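PDB 4CXP: endonuclease 2 from Arabidopsis thaliana, which cleaves RNA and single-stranded DNA, and less readily double-stranded DNA, to 5'-phosphorylated products with the help of three divalent metal ions. Local coordinates for residues C41-R46 against L111-L116; R83-A88 against S119-D124; D207-E212 against G251-A256. All blocks are in the same frame, centred on the assembly; numbering follows the deposited sequence.

Contact 1: residues C41-R46 against L111-L116. With ZN (zinc ion), chain E; NAG (2-acetamido-2-deoxy-beta-D-glucopyranose), chain C; SO4 (sulfate ion), chain K.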
loop_
_atom_site.group_PDB
_atom_site.type_symbol
_atom_site.label_atom_id
_atom_site.label_comp_id
_atom_site.label_asym_id
_atom_site.label_seq_id
_atom_site.Cartn_x
_atom_site.Cartn_y
_atom_site.Cartn_z
ATOM N N CYS A 41 4.694 -9.369 5.169
ATOM C CA CYS A 41 4.410 -8.191 4.327
ATOM C C CYS A 41 4.953 -6.879 4.894
ATOM O O CYS A 41 4.812 -5.861 4.233
ATOM C CB CYS A 41 2.927 -8.098 3.910
ATOM S SG CYS A 41 2.596 -9.260 2.560
ATOM N N LEU A 42 5.657 -6.924 6.025
ATOM C CA LEU A 42 6.457 -5.796 6.533
ATOM C C LEU A 42 7.967 -6.020 6.386
ATOM O O LEU A 42 8.753 -5.142 6.741
ATOM C CB LEU A 42 6.110 -5.462 7.996
ATOM C CG LEU A 42 5.942 -3.985 8.358
ATOM C CD1 LEU A 42 4.851 -3.284 7.596
ATOM C CD2 LEU A 42 5.692 -3.873 9.852
ATOM N N TRP A 43 8.374 -7.148 5.815
ATOM C CA TRP A 43 9.794 -7.431 5.652
ATOM C C TRP A 43 10.509 -6.293 4.941
ATOM O O TRP A 43 11.593 -5.893 5.349
ATOM C CB TRP A 43 9.996 -8.747 4.890
ATOM C CG TRP A 43 11.414 -9.017 4.529
ATOM C CD1 TRP A 43 12.358 -9.628 5.296
ATOM C CD2 TRP A 43 12.058 -8.679 3.292
ATOM N NE1 TRP A 43 13.551 -9.681 4.629
ATOM C CE2 TRP A 43 13.396 -9.113 3.393
ATOM C CE3 TRP A 43 11.633 -8.068 2.112
ATOM C CZ2 TRP A 43 14.310 -8.940 2.373
ATOM C CZ3 TRP A 43 12.551 -7.871 1.103
ATOM C CH2 TRP A 43 13.873 -8.320 1.235
ATOM N N ALA A 44 9.897 -5.718 3.912
ATOM C CA ALA A 44 10.586 -4.667 3.185
ATOM C C ALA A 44 10.926 -3.482 4.086
ATOM O O ALA A 44 11.956 -2.836 3.927
ATOM C CB ALA A 44 9.782 -4.204 1.991
ATOM N N ASP A 45 10.039 -3.152 5.019
ATOM C CA ASP A 45 10.352 -2.058 5.938
ATOM C C ASP A 45 11.567 -2.374 6.818
ATOM O O ASP A 45 12.284 -1.454 7.195
ATOM C CB ASP A 45 9.160 -1.711 6.829
ATOM C CG ASP A 45 8.176 -0.775 6.205
ATOM O OD1 ASP A 45 8.390 -0.232 5.117
ATOM O OD2 ASP A 45 7.133 -0.600 6.860
ATOM N N ARG A 46 11.803 -3.653 7.085
ATOM C CA ARG A 46 12.892 -4.092 7.956
ATOM C C ARG A 46 14.236 -4.216 7.250
ATOM O O ARG A 46 15.206 -4.580 7.878
ATOM C CB ARG A 46 12.534 -5.420 8.618
ATOM C CG ARG A 46 11.400 -5.296 9.611
ATOM C CD ARG A 46 11.305 -6.536 10.480
ATOM N NE ARG A 46 10.932 -7.718 9.710
ATOM C CZ ARG A 46 11.765 -8.688 9.339
ATOM N NH1 ARG A 46 13.062 -8.652 9.671
ATOM N NH2 ARG A 46 11.285 -9.704 8.646
ATOM N N LEU A 111 14.074 -14.383 -5.810
ATOM C CA LEU A 111 12.659 -14.198 -6.093
ATOM C C LEU A 111 11.790 -14.255 -4.847
ATOM O O LEU A 111 10.656 -13.779 -4.884
ATOM C CB LEU A 111 12.182 -15.167 -7.173
ATOM C CG LEU A 111 12.874 -14.974 -8.539
ATOM C CD1 LEU A 111 12.244 -15.853 -9.604
ATOM C CD2 LEU A 111 12.878 -13.528 -9.017
ATOM N N THR A 112 12.308 -14.779 -3.733
ATOM C CA THR A 112 11.626 -14.599 -2.463
ATOM C C THR A 112 11.613 -13.109 -2.098
ATOM O O THR A 112 10.568 -12.554 -1.760
ATOM C CB THR A 112 12.263 -15.430 -1.355
ATOM O OG1 THR A 112 12.108 -16.813 -1.694
ATOM C CG2 THR A 112 11.645 -15.135 0.002
ATOM N N GLU A 113 12.760 -12.456 -2.186
ATOM C CA GLU A 113 12.793 -11.009 -1.984
ATOM C C GLU A 113 11.874 -10.307 -2.971
ATOM O O GLU A 113 11.156 -9.386 -2.588
ATOM C CB GLU A 113 14.208 -10.439 -2.080
ATOM C CG GLU A 113 15.097 -10.874 -0.932
ATOM C CD GLU A 113 16.431 -10.150 -0.830
ATOM O OE1 GLU A 113 16.809 -9.396 -1.758
ATOM O OE2 GLU A 113 17.114 -10.352 0.203
ATOM N N ALA A 114 11.863 -10.706 -4.238
ATOM C CA ALA A 114 11.014 -10.014 -5.202
ATOM C C ALA A 114 9.540 -10.121 -4.800
ATOM O O ALA A 114 8.804 -9.139 -4.904
ATOM C CB ALA A 114 11.213 -10.553 -6.606
ATOM N N LEU A 115 9.112 -11.297 -4.346
ATOM C CA LEU A 115 7.732 -11.478 -3.891
ATOM C C LEU A 115 7.428 -10.566 -2.707
ATOM O O LEU A 115 6.371 -9.929 -2.656
ATOM C CB LEU A 115 7.495 -12.950 -3.524
ATOM C CG LEU A 115 6.123 -13.235 -2.920
ATOM C CD1 LEU A 115 4.970 -12.891 -3.877
ATOM C CD2 LEU A 115 6.061 -14.686 -2.468
ATOM N N LEU A 116 8.332 -10.523 -1.738
ATOM C CA LEU A 116 8.102 -9.732 -0.542
ATOM C C LEU A 116 8.120 -8.240 -0.840
ATOM O O LEU A 116 7.346 -7.477 -0.255
ATOM C CB LEU A 116 9.110 -10.107 0.549
ATOM C CG LEU A 116 9.070 -11.570 1.003
ATOM C CD1 LEU A 116 10.068 -11.782 2.117
ATOM C CD2 LEU A 116 7.669 -12.004 1.444
HETATM ZN ZN ZN E . 7.050 0.659 3.345
HETATM C C1 NAG C . 16.605 -14.787 -0.483
HETATM C C2 NAG C . 17.622 -15.702 0.162
HETATM C C3 NAG C . 17.165 -16.087 1.567
HETATM C C4 NAG C . 16.866 -14.844 2.401
HETATM C C5 NAG C . 15.843 -13.988 1.653
HETATM C C6 NAG C . 15.526 -12.681 2.373
HETATM C C7 NAG C . 19.057 -17.119 -1.315
HETATM C C8 NAG C . 20.229 -16.221 -1.080
HETATM N N2 NAG C . 17.889 -16.849 -0.717
HETATM O O3 NAG C . 18.131 -16.910 2.191
HETATM O O4 NAG C . 16.278 -15.261 3.612
HETATM O O5 NAG C . 16.336 -13.685 0.382
HETATM O O6 NAG C . 16.642 -11.829 2.381
HETATM O O7 NAG C . 19.223 -18.123 -2.039
HETATM S S SO4 K . 15.575 -10.953 7.631
HETATM O O1 SO4 K . 14.943 -9.657 7.903
HETATM O O2 SO4 K . 16.986 -10.886 8.071
HETATM O O3 SO4 K . 15.524 -11.273 6.195
HETATM O O4 SO4 K . 14.877 -12.013 8.389
HETATM O O HOH W 1 7.673 -7.251 2.580
#

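Contact 2: residues R83-A88 against S119-D124. With ZN (zinc ion), chain E; ZN (zinc ion), chain G; NAG (2-acetamido-2-deoxy-beta-D-glucopyranose), chain B; NAG (2-acetamido-2-deoxy-beta-D-glucopyranose), chain D.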
loop_
_atom_site.group_PDB
_atom_site.type_symbol
_atom_site.label_atom_id
_atom_site.label_comp_id
_atom_site.label_asym_id
_atom_site.label_seq_id
_atom_site.Cartn_x
_atom_site.Cartn_y
_atom_site.Cartn_z
ATOM N N ARG A 83 13.572 5.202 -9.371
ATOM C CA ARG A 83 13.761 4.864 -7.974
ATOM C C ARG A 83 12.658 5.475 -7.102
ATOM O O ARG A 83 12.859 6.425 -6.352
ATOM C CB ARG A 83 15.171 5.199 -7.521
ATOM C CG ARG A 83 16.215 4.498 -8.410
ATOM C CD ARG A 83 17.514 4.237 -7.703
ATOM N NE ARG A 83 17.347 3.277 -6.625
ATOM C CZ ARG A 83 17.327 1.951 -6.767
ATOM N NH1 ARG A 83 17.469 1.371 -7.946
ATOM N NH2 ARG A 83 17.206 1.189 -5.698
ATOM N N CYS A 84 11.491 4.857 -7.225
ATOM C CA CYS A 84 10.302 5.198 -6.465
ATOM C C CYS A 84 9.434 3.938 -6.408
ATOM O O CYS A 84 9.745 2.940 -7.054
ATOM C CB CYS A 84 9.544 6.365 -7.107
ATOM S SG CYS A 84 8.438 5.927 -8.479
ATOM N N VAL A 85 8.337 3.976 -5.664
ATOM C CA VAL A 85 7.536 2.768 -5.495
ATOM C C VAL A 85 6.957 2.242 -6.812
ATOM O O VAL A 85 6.823 1.034 -6.968
ATOM C CB VAL A 85 6.473 2.971 -4.384
ATOM C CG1 VAL A 85 5.392 3.972 -4.750
ATOM C CG2 VAL A 85 5.885 1.655 -3.947
ATOM N N ALA A 86 6.572 3.122 -7.739
ATOM C CA ALA A 86 6.108 2.648 -9.047
ATOM C C ALA A 86 7.214 1.897 -9.796
ATOM O O ALA A 86 6.993 0.824 -10.348
ATOM C CB ALA A 86 5.561 3.792 -9.903
ATOM N N GLY A 87 8.402 2.488 -9.850
ATOM C CA GLY A 87 9.535 1.848 -10.488
ATOM C C GLY A 87 9.908 0.528 -9.833
ATOM O O GLY A 87 10.273 -0.429 -10.515
ATOM N N ALA A 88 9.787 0.457 -8.514
ATOM C CA ALA A 88 10.057 -0.783 -7.795
ATOM C C ALA A 88 9.042 -1.858 -8.172
ATOM O O ALA A 88 9.399 -3.016 -8.365
ATOM C CB ALA A 88 10.055 -0.546 -6.305
ATOM N N SER A 119 4.832 -7.375 -2.815
ATOM C CA SER A 119 3.690 -7.428 -1.928
ATOM C C SER A 119 3.623 -6.173 -1.064
ATOM O O SER A 119 2.572 -5.557 -0.920
ATOM C CB SER A 119 3.756 -8.692 -1.077
ATOM O OG SER A 119 3.639 -9.846 -1.910
ATOM N N HIS A 120 4.743 -5.793 -0.483
ATOM C CA HIS A 120 4.794 -4.598 0.341
ATOM C C HIS A 120 4.565 -3.334 -0.493
ATOM O O HIS A 120 3.800 -2.458 -0.094
ATOM C CB HIS A 120 6.159 -4.507 1.040
ATOM C CG HIS A 120 6.262 -3.369 1.990
ATOM N ND1 HIS A 120 5.913 -3.476 3.314
ATOM C CD2 HIS A 120 6.691 -2.098 1.818
ATOM C CE1 HIS A 120 6.108 -2.311 3.909
ATOM N NE2 HIS A 120 6.593 -1.458 3.027
ATOM N N PHE A 121 5.244 -3.225 -1.624
ATOM C CA PHE A 121 5.152 -2.014 -2.436
ATOM C C PHE A 121 3.782 -1.843 -3.084
ATOM O O PHE A 121 3.313 -0.711 -3.210
ATOM C CB PHE A 121 6.279 -1.983 -3.473
ATOM C CG PHE A 121 7.662 -1.847 -2.876
ATOM C CD1 PHE A 121 7.896 -1.094 -1.747
ATOM C CD2 PHE A 121 8.739 -2.467 -3.482
ATOM C CE1 PHE A 121 9.170 -0.985 -1.220
ATOM C CE2 PHE A 121 10.017 -2.358 -2.959
ATOM C CZ PHE A 121 10.225 -1.617 -1.821
ATOM N N MET A 122 3.118 -2.931 -3.469
ATOM C CA MET A 122 1.744 -2.807 -3.929
ATOM C C MET A 122 0.874 -2.213 -2.820
ATOM O O MET A 122 -0.054 -1.445 -3.081
ATOM C CB MET A 122 1.188 -4.145 -4.375
ATOM C CG MET A 122 -0.185 -4.019 -5.027
ATOM S SD MET A 122 -0.176 -3.065 -6.557
ATOM C CE MET A 122 0.503 -4.297 -7.668
ATOM N N GLY A 123 1.156 -2.550 -1.564
ATOM C CA GLY A 123 0.494 -1.888 -0.475
ATOM C C GLY A 123 0.852 -0.423 -0.344
ATOM O O GLY A 123 -0.025 0.438 -0.283
ATOM N N ASP A 124 2.143 -0.109 -0.302
ATOM C CA ASP A 124 2.561 1.261 -0.082
ATOM C C ASP A 124 2.052 2.202 -1.168
ATOM O O ASP A 124 1.703 3.338 -0.863
ATOM C CB ASP A 124 4.084 1.365 0.074
ATOM C CG ASP A 124 4.568 1.172 1.498
ATOM O OD1 ASP A 124 3.712 0.975 2.376
ATOM O OD2 ASP A 124 5.795 1.223 1.687
HETATM ZN ZN ZN E . 7.050 0.659 3.345
HETATM ZN ZN ZN G . 3.667 0.562 4.409
HETATM C C1 NAG B . 15.418 -3.916 -8.647
HETATM C C2 NAG B . 15.887 -2.599 -7.958
HETATM C C3 NAG B . 17.397 -2.652 -7.764
HETATM C C4 NAG B . 17.772 -3.932 -7.017
HETATM C C5 NAG B . 17.097 -5.161 -7.627
HETATM C C6 NAG B . 17.232 -6.390 -6.749
HETATM C C7 NAG B . 14.357 -0.755 -8.526
HETATM C C8 NAG B . 14.120 0.474 -9.338
HETATM N N2 NAG B . 15.529 -1.381 -8.680
HETATM O O3 NAG B . 17.842 -1.467 -7.091
HETATM O O4 NAG B . 19.156 -4.219 -7.077
HETATM O O5 NAG B . 15.708 -4.989 -7.832
HETATM O O6 NAG B . 16.717 -6.099 -5.464
HETATM O O7 NAG B . 13.490 -1.182 -7.752
HETATM C C1 NAG D . 19.981 -3.628 -6.108
HETATM C C2 NAG D . 21.238 -4.497 -5.956
HETATM C C3 NAG D . 22.203 -3.855 -4.977
HETATM C C4 NAG D . 22.486 -2.419 -5.385
HETATM C C5 NAG D . 21.182 -1.662 -5.635
HETATM C C6 NAG D . 21.418 -0.263 -6.176
HETATM C C7 NAG D . 20.883 -6.875 -6.383
HETATM C C8 NAG D . 20.633 -8.236 -5.803
HETATM N N2 NAG D . 20.949 -5.861 -5.524
HETATM O O3 NAG D . 23.399 -4.606 -4.916
HETATM O O4 NAG D . 23.203 -1.827 -4.308
HETATM O O5 NAG D . 20.382 -2.352 -6.569
HETATM O O6 NAG D . 20.189 0.349 -6.497
HETATM O O7 NAG D . 21.004 -6.736 -7.598
#

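Contact 3: residues D207-E212 against G251-A256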
loop_
_atom_site.group_PDB
_atom_site.type_symbol
_atom_site.label_atom_id
_atom_site.label_comp_id
_atom_site.label_asym_id
_atom_site.label_seq_id
_atom_site.Cartn_x
_atom_site.Cartn_y
_atom_site.Cartn_z
ATOM N N ASP A 207 1.242 3.119 -12.136
ATOM C CA ASP A 207 1.022 4.540 -12.332
ATOM C C ASP A 207 -0.452 4.912 -12.152
ATOM O O ASP A 207 -0.776 6.026 -11.724
ATOM C CB ASP A 207 1.571 4.984 -13.686
ATOM C CG ASP A 207 3.090 4.796 -13.789
ATOM O OD1 ASP A 207 3.787 4.905 -12.763
ATOM O OD2 ASP A 207 3.597 4.494 -14.891
ATOM N N ILE A 208 -1.350 3.985 -12.471
ATOM C CA ILE A 208 -2.778 4.178 -12.247
ATOM C C ILE A 208 -3.034 4.405 -10.752
ATOM O O ILE A 208 -3.788 5.288 -10.335
ATOM C CB ILE A 208 -3.568 2.925 -12.747
ATOM C CG1 ILE A 208 -3.374 2.723 -14.258
ATOM C CG2 ILE A 208 -5.044 3.022 -12.381
ATOM C CD1 ILE A 208 -3.803 3.890 -15.116
ATOM N N TYR A 209 -2.412 3.562 -9.943
ATOM C CA TYR A 209 -2.649 3.538 -8.519
ATOM C C TYR A 209 -2.063 4.767 -7.846
ATOM O O TYR A 209 -2.664 5.358 -6.946
ATOM C CB TYR A 209 -2.098 2.257 -7.885
ATOM C CG TYR A 209 -2.359 0.987 -8.682
ATOM C CD1 TYR A 209 -3.455 0.862 -9.527
ATOM C CD2 TYR A 209 -1.501 -0.082 -8.592
ATOM C CE1 TYR A 209 -3.671 -0.267 -10.288
ATOM C CE2 TYR A 209 -1.715 -1.242 -9.340
ATOM C CZ TYR A 209 -2.811 -1.318 -10.176
ATOM O OH TYR A 209 -3.041 -2.460 -10.922
ATOM N N ALA A 210 -0.886 5.176 -8.306
ATOM C CA ALA A 210 -0.257 6.373 -7.797
ATOM C C ALA A 210 -1.045 7.626 -8.118
ATOM O O ALA A 210 -1.180 8.516 -7.295
ATOM C CB ALA A 210 1.172 6.484 -8.314
ATOM N N SER A 211 -1.583 7.703 -9.333
ATOM C CA SER A 211 -2.388 8.872 -9.722
ATOM C C SER A 211 -3.642 9.003 -8.880
ATOM O O SER A 211 -3.997 10.109 -8.469
ATOM C CB SER A 211 -2.712 8.816 -11.210
ATOM O OG SER A 211 -1.580 9.126 -11.964
ATOM N N GLU A 212 -4.292 7.882 -8.571
ATOM C CA GLU A 212 -5.423 7.891 -7.632
ATOM C C GLU A 212 -4.975 8.378 -6.269
ATOM O O GLU A 212 -5.713 9.071 -5.567
ATOM C CB GLU A 212 -5.981 6.470 -7.446
ATOM C CG GLU A 212 -6.628 5.811 -8.663
ATOM C CD GLU A 212 -6.799 4.314 -8.527
ATOM O OE1 GLU A 212 -6.187 3.718 -7.620
ATOM O OE2 GLU A 212 -7.564 3.722 -9.345
ATOM N N GLY A 251 -5.294 -4.991 -1.928
ATOM C CA GLY A 251 -5.398 -6.430 -1.885
ATOM C C GLY A 251 -5.831 -7.036 -3.207
ATOM O O GLY A 251 -5.292 -8.041 -3.665
ATOM N N VAL A 252 -6.848 -6.424 -3.818
ATOM C CA VAL A 252 -7.359 -6.883 -5.094
ATOM C C VAL A 252 -6.268 -6.791 -6.165
ATOM O O VAL A 252 -6.098 -7.713 -6.970
ATOM C CB VAL A 252 -8.624 -6.083 -5.465
ATOM C CG1 VAL A 252 -8.971 -6.253 -6.926
ATOM C CG2 VAL A 252 -9.796 -6.485 -4.592
ATOM N N ARG A 253 -5.540 -5.681 -6.191
ATOM C CA ARG A 253 -4.533 -5.467 -7.209
ATOM C C ARG A 253 -3.292 -6.310 -6.977
ATOM O O ARG A 253 -2.683 -6.761 -7.947
ATOM C CB ARG A 253 -4.220 -3.979 -7.312
ATOM C CG ARG A 253 -5.371 -3.243 -7.963
ATOM C CD ARG A 253 -5.336 -1.773 -7.701
ATOM N NE ARG A 253 -6.264 -1.061 -8.567
ATOM C CZ ARG A 253 -6.520 0.230 -8.460
ATOM N NH1 ARG A 253 -6.076 0.909 -7.421
ATOM N NH2 ARG A 253 -7.258 0.849 -9.370
ATOM N N LEU A 254 -2.904 -6.544 -5.729
ATOM C CA LEU A 254 -1.801 -7.444 -5.480
ATOM C C LEU A 254 -2.129 -8.832 -6.017
ATOM O O LEU A 254 -1.318 -9.440 -6.730
ATOM C CB LEU A 254 -1.446 -7.482 -4.002
ATOM C CG LEU A 254 -0.325 -8.453 -3.625
ATOM C CD1 LEU A 254 0.946 -8.238 -4.428
ATOM C CD2 LEU A 254 -0.051 -8.345 -2.134
ATOM N N ALA A 255 -3.326 -9.343 -5.717
ATOM C CA ALA A 255 -3.691 -10.660 -6.224
ATOM C C ALA A 255 -3.754 -10.674 -7.744
ATOM O O ALA A 255 -3.282 -11.626 -8.375
ATOM C CB ALA A 255 -5.007 -11.114 -5.653
ATOM N N ALA A 256 -4.365 -9.658 -8.358
ATOM C CA ALA A 256 -4.501 -9.663 -9.798
ATOM C C ALA A 256 -3.138 -9.640 -10.482
ATOM O O ALA A 256 -2.932 -10.275 -11.519
ATOM C CB ALA A 256 -5.344 -8.500 -10.253
#

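Contact 1: residues C41-R46 against L111-L116
Trp43 meets Glu113 and Leu116 where the loop 41-46 of this nuclease type I family member, between helix 19-28 and strand 60-62, rests against the first turns of helix 111-124. The loop begins at Cys41, tied by a disulfide to Cys10 of helix 3-15. Trp43 then carries the contact. With CG anti to the backbone N (chi1 173°), the torsion lays the indole against Leu116 and Glu113, and CD1 of Leu116 sits over one face, 4.2 Å from the centroid of the five-membered ring in a CH-pi contact. The leucine CB closes on the six-membered ring, 3.6 Å from Trp43 CE3. Farther out, Trp43 CH2 lies 3.6 Å from CG of Glu113, whose carboxylate is turned 42° from the indole plane. The OE2 of that carboxylate accepts hydrogen bonds from Tyr51 and from O6 of the sugar in chain C. At the indole edge, Trp43 NE1 donates over 3.0 Å to O3 of a sulfate that probably comes from the crystallisation liquor. Ala44 adds a bridge of a different kind: one water accepts from its backbone N and donates to Leu116 O. Asp45 reaches the metal centre, where OD1 binds a zinc ion together with His58, His120 and Asp124. Last comes Arg46, which shares the sulfate with Trp43 and with Arg50; its NH1 reaches sulfate O1 at 2.8 Å, from the guanidinium edge.

Contact 2: residues R83-A88 against S119-D124
Val85 and Ala88, on the first turn of helix 85-96, pack against Phe121 of helix 111-124, the helix that supplies His120 and Asp124 to the zinc cluster of this S1/P1-type nuclease. The interface is buried and apolar, and no hydrogen bond crosses it. Val85 turns CG2 anti to its own N, with CG1 between N and the carbonyl carbon (chi1 68°). This sends the CG2 methyl across the gap, 3.6 Å from Phe121 O and 3.7 Å from Phe121 CB, while the two side chains run past one another in opposite directions. The same methyl brushes Asp124 CB. Phe121 has CG beside its backbone N (chi1 -66°), which brings the ring to Ala88, whose CB approaches Phe121 CD2 obliquely at 3.7 Å. One turn of helix thus divides its work, Phe121 facing the neighbouring helix while His120 and Asp124 serve the metals. His120 binds a zinc ion through NE2, and its ND1 is hydrogen-bonded to Cys41 O, which, with the zinc bond at NE2, would restrain the rotation of the imidazole. Asp45 and His58 bind this zinc too, whereas Trp1 and His6 serve the second one. At the start of 83-88, ahead of the helix, Arg83 reaches a glycan: NH1 and NH2 both donate to O3 of the chain B sugar, and O6 of the chain D sugar lies over the guanidinium face. Asp124 spans the two zinc ions, OD2 on one and OD1 on the other, the latter bond 2.1 Å long.

Contact 3: residues D207-E212 against G251-A256
Glu212 OE1 is gripped by two arginines, NH1 of Arg253 at 2.8 Å and NH1 of Arg246 in a second salt bridge. Its partner oxygen OE2 takes NH2 of Arg253 at 2.9 Å, so the arginine meets the carboxylate end-on, with one nitrogen to each oxygen. Both oxygens use their syn lone pairs, and the NH2 bond to OE2 is nearly straight, 170° at the hydrogen. Carboxylate and guanidinium planes are nearly coplanar, the geometry of a bidentate pair. Arg253 reaches this position with its chain extended from CG to NE, stretching between helices whose axes stay 12.7 Å apart. The two segments run antiparallel, at 170°, one in helix 206-221 and the other in the long C-terminal helix 233-262, within the largely helical S1/P1 nuclease fold. At such a spacing the backbones do not touch, and long side chains bridge the space between them. Tyr209 reaches into it. Its ring lies against one guanidinium face, with Tyr209 CD1 3.2 Å from the plane of the Arg253 guanidinium, over its centre, and the two planes inclined by 23°. Farther back along the arginine, CD makes a CH-pi contact over the same ring, offset toward its rim, 3.6 Å from the centroid. Tyrosine and arginine therefore slide past each other, aromatic face against guanidinium face, while the guanidinium edge is left for polar partners. NH1 also bonds to His126, and NE donates to the carbonyl of Trp196 in helix 190-197, so all three guanidinium nitrogens are engaged. These bonds would restrain the group against the Tyr209 ring, and the doubly bridged Glu212 would be expected to stay ionised. On the outer side Ile208 adds a looser touch, its CG2 4.3 Å from Arg253 NH2.

Contacts 1 and 2 share helix 111-124 and meet at one zinc ion, which Asp45 from 41-46 binds together with His120 and Asp124 from 119-124; their centres are 11 Å apart. Contact 1 thus presses the loop onto the start of the helix, and contact 2 packs its metal-bearing end against helix 85-96. Contact 3 stands behind, its centre 10 Å from that of contact 2. There Met122, on the side of the helix away from Val85, packs its SD 3.7 Å from CE2 of Tyr209. Contacts 1 and 3 do not touch, their nearest atoms being about 5 Å apart, and the side chain of Tyr209 is about 14 Å from a zinc ion.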